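Local atomic coordinates of glycoside hydrolase family 61 (Trichoderma reesei QM6a, PDB entry 5O2X), a protein that probably cleaves cellulose chains oxidatively, as a copper-dependent lytic polysaccharide monooxygenase of Auxiliary Activity family 9. Residues A[99-104]-A[152-157]. Sequence-based numbering, arbitrary orientation.
Sequences GDCETV and NYVLRH
Cys-101 and Asn-152 meet where a loop between strands 90-96 and 110-121 folds back on strand 151-161 of the immunoglobulin-like beta-sandwich of this AA9 enzyme, and illustrate how a disulfide closing a short loop sets its sulfur against a neighbouring strand, while one side-chain amide grips the loop backbone. The tight part is sulfur on backbone. Cys-101 SG, anti to its own carbonyl carbon (chi1 -63°), lies against the peptide joining Asn-152 to Tyr-153, 3.4 Å from Tyr-153 N. The same sulfur lies 3.7 Å from Asn-152 CB and, more loosely, 4.2 Å from Val-154 CG2. It is held there by a disulfide to Cys-97, just past the end of strand 90-96, whose backbone is hydrogen-bonded to that of Asn-152. Toward solvent the packing thins: the carboxylate of exposed Asp-100 runs alongside the Asn-152 amide, the planes 57° apart, with OD1 4.2 Å from ND2. Replacing Asn-152 with an alanine would probably leave the Gly-99 carbonyl without this donor and the outer loop freer to move. The bond at stake runs from Asn-152 ND2 to Gly-99 O, 3.0 Å long, with the acceptor nearly in the amide plane but the donor well above the carbonyl plane.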
loop_
_atom_site.group_PDB
_atom_site.type_symbol
_atom_site.label_atom_id
_atom_site.label_comp_id
_atom_site.label_asym_id
_atom_site.label_seq_id
_atom_site.Cartn_x
_atom_site.Cartn_y
_atom_site.Cartn_z
ATOM N N GLY A 99 -7.341 -2.668 -18.724
ATOM C CA GLY A 99 -8.570 -1.915 -18.928
ATOM C C GLY A 99 -8.671 -0.849 -17.855
ATOM O O GLY A 99 -7.654 -0.491 -17.231
ATOM N N ASP A 100 -9.872 -0.278 -17.674
ATOM C CA ASP A 100 -10.046 0.734 -16.653
ATOM C C ASP A 100 -9.971 0.101 -15.270
ATOM O O ASP A 100 -10.617 -0.915 -14.983
ATOM C CB ASP A 100 -11.429 1.409 -16.765
ATOM C CG ASP A 100 -11.634 2.210 -18.002
ATOM O OD1 ASP A 100 -10.621 2.608 -18.623
ATOM O OD2 ASP A 100 -12.832 2.502 -18.319
ATOM N N CYS A 101 -9.243 0.755 -14.359
ATOM C CA CYS A 101 -9.243 0.253 -12.978
ATOM C C CYS A 101 -10.583 0.461 -12.280
ATOM O O CYS A 101 -10.839 -0.205 -11.289
ATOM C CB CYS A 101 -8.135 0.877 -12.151
ATOM S SG CYS A 101 -6.448 0.486 -12.750
ATOM N N GLU A 102 -11.408 1.371 -12.783
ATOM C CA GLU A 102 -12.692 1.635 -12.172
ATOM C C GLU A 102 -13.644 0.454 -12.240
ATOM O O GLU A 102 -14.586 0.402 -11.456
ATOM C CB GLU A 102 -13.326 2.870 -12.828
ATOM C CG GLU A 102 -12.588 4.178 -12.550
ATOM C CD GLU A 102 -11.342 4.500 -13.348
ATOM O OE1 GLU A 102 -10.933 3.691 -14.213
ATOM O OE2 GLU A 102 -10.795 5.594 -13.113
ATOM N N THR A 103 -13.406 -0.476 -13.165
ATOM C CA THR A 103 -14.327 -1.594 -13.317
ATOM C C THR A 103 -13.592 -2.932 -13.306
ATOM O O THR A 103 -14.224 -3.948 -13.510
ATOM C CB THR A 103 -15.191 -1.470 -14.570
ATOM O OG1 THR A 103 -14.287 -1.278 -15.641
ATOM C CG2 THR A 103 -16.143 -0.328 -14.444
ATOM N N VAL A 104 -12.302 -2.974 -12.998
ATOM C CA VAL A 104 -11.613 -4.257 -12.939
ATOM C C VAL A 104 -12.152 -5.110 -11.795
ATOM O O VAL A 104 -12.487 -4.605 -10.725
ATOM C CB VAL A 104 -10.081 -4.061 -12.754
ATOM C CG1 VAL A 104 -9.687 -3.479 -11.402
ATOM C CG2 VAL A 104 -9.291 -5.315 -13.060
ATOM N N ASN A 152 -3.089 1.208 -16.995
ATOM C CA ASN A 152 -3.822 1.533 -15.776
ATOM C C ASN A 152 -3.490 0.471 -14.745
ATOM O O ASN A 152 -3.502 -0.730 -15.056
ATOM C CB ASN A 152 -5.302 1.537 -16.092
ATOM C CG ASN A 152 -5.639 2.562 -17.118
ATOM O OD1 ASN A 152 -5.159 3.687 -17.069
ATOM N ND2 ASN A 152 -6.502 2.194 -18.028
ATOM N N TYR A 153 -3.182 0.911 -13.520
ATOM C CA TYR A 153 -2.752 0.019 -12.477
ATOM C C TYR A 153 -3.422 0.345 -11.156
ATOM O O TYR A 153 -3.616 1.519 -10.822
ATOM C CB TYR A 153 -1.247 0.127 -12.218
ATOM C CG TYR A 153 -0.368 -0.217 -13.412
ATOM C CD1 TYR A 153 -0.060 0.740 -14.382
ATOM C CD2 TYR A 153 0.192 -1.475 -13.561
ATOM C CE1 TYR A 153 0.724 0.430 -15.511
ATOM C CE2 TYR A 153 0.987 -1.796 -14.672
ATOM C CZ TYR A 153 1.269 -0.817 -15.611
ATOM O OH TYR A 153 2.062 -1.168 -16.694
ATOM N N VAL A 154 -3.715 -0.697 -10.378
ATOM C CA VAL A 154 -4.013 -0.520 -8.961
ATOM C C VAL A 154 -2.665 -0.519 -8.224
ATOM O O VAL A 154 -1.870 -1.453 -8.347
ATOM C CB VAL A 154 -4.926 -1.608 -8.428
ATOM C CG1 VAL A 154 -5.064 -1.510 -6.909
ATOM C CG2 VAL A 154 -6.309 -1.485 -9.052
ATOM N N LEU A 155 -2.473 0.538 -7.436
ATOM C CA LEU A 155 -1.340 0.699 -6.526
ATOM C C LEU A 155 -1.839 0.251 -5.143
ATOM O O LEU A 155 -2.769 0.855 -4.608
ATOM C CB LEU A 155 -0.892 2.150 -6.542
ATOM C CG LEU A 155 0.052 2.659 -5.495
ATOM C CD1 LEU A 155 1.333 1.924 -5.569
ATOM C CD2 LEU A 155 0.247 4.162 -5.658
ATOM N N ARG A 156 -1.240 -0.799 -4.610
ATOM C CA ARG A 156 -1.604 -1.380 -3.330
ATOM C C ARG A 156 -0.465 -1.122 -2.376
ATOM O O ARG A 156 0.588 -1.751 -2.446
ATOM C CB ARG A 156 -1.886 -2.876 -3.489
ATOM C CG ARG A 156 -2.296 -3.598 -2.222
ATOM C CD ARG A 156 -2.404 -5.098 -2.457
ATOM N NE ARG A 156 -2.831 -5.854 -1.282
ATOM C CZ ARG A 156 -2.060 -6.134 -0.241
ATOM N NH1 ARG A 156 -0.772 -5.802 -0.262
ATOM N NH2 ARG A 156 -2.556 -6.733 0.830
ATOM N N HIS A 157 -0.697 -0.156 -1.467
ATOM C CA HIS A 157 0.266 0.223 -0.422
ATOM C C HIS A 157 -0.135 -0.453 0.872
ATOM O O HIS A 157 -1.331 -0.581 1.155
ATOM C CB HIS A 157 0.189 1.749 -0.281
ATOM C CG HIS A 157 0.969 2.294 0.863
ATOM N ND1 HIS A 157 2.334 2.366 0.929
ATOM C CD2 HIS A 157 0.561 2.778 2.068
ATOM C CE1 HIS A 157 2.709 2.898 2.081
ATOM N NE2 HIS A 157 1.647 3.167 2.799
#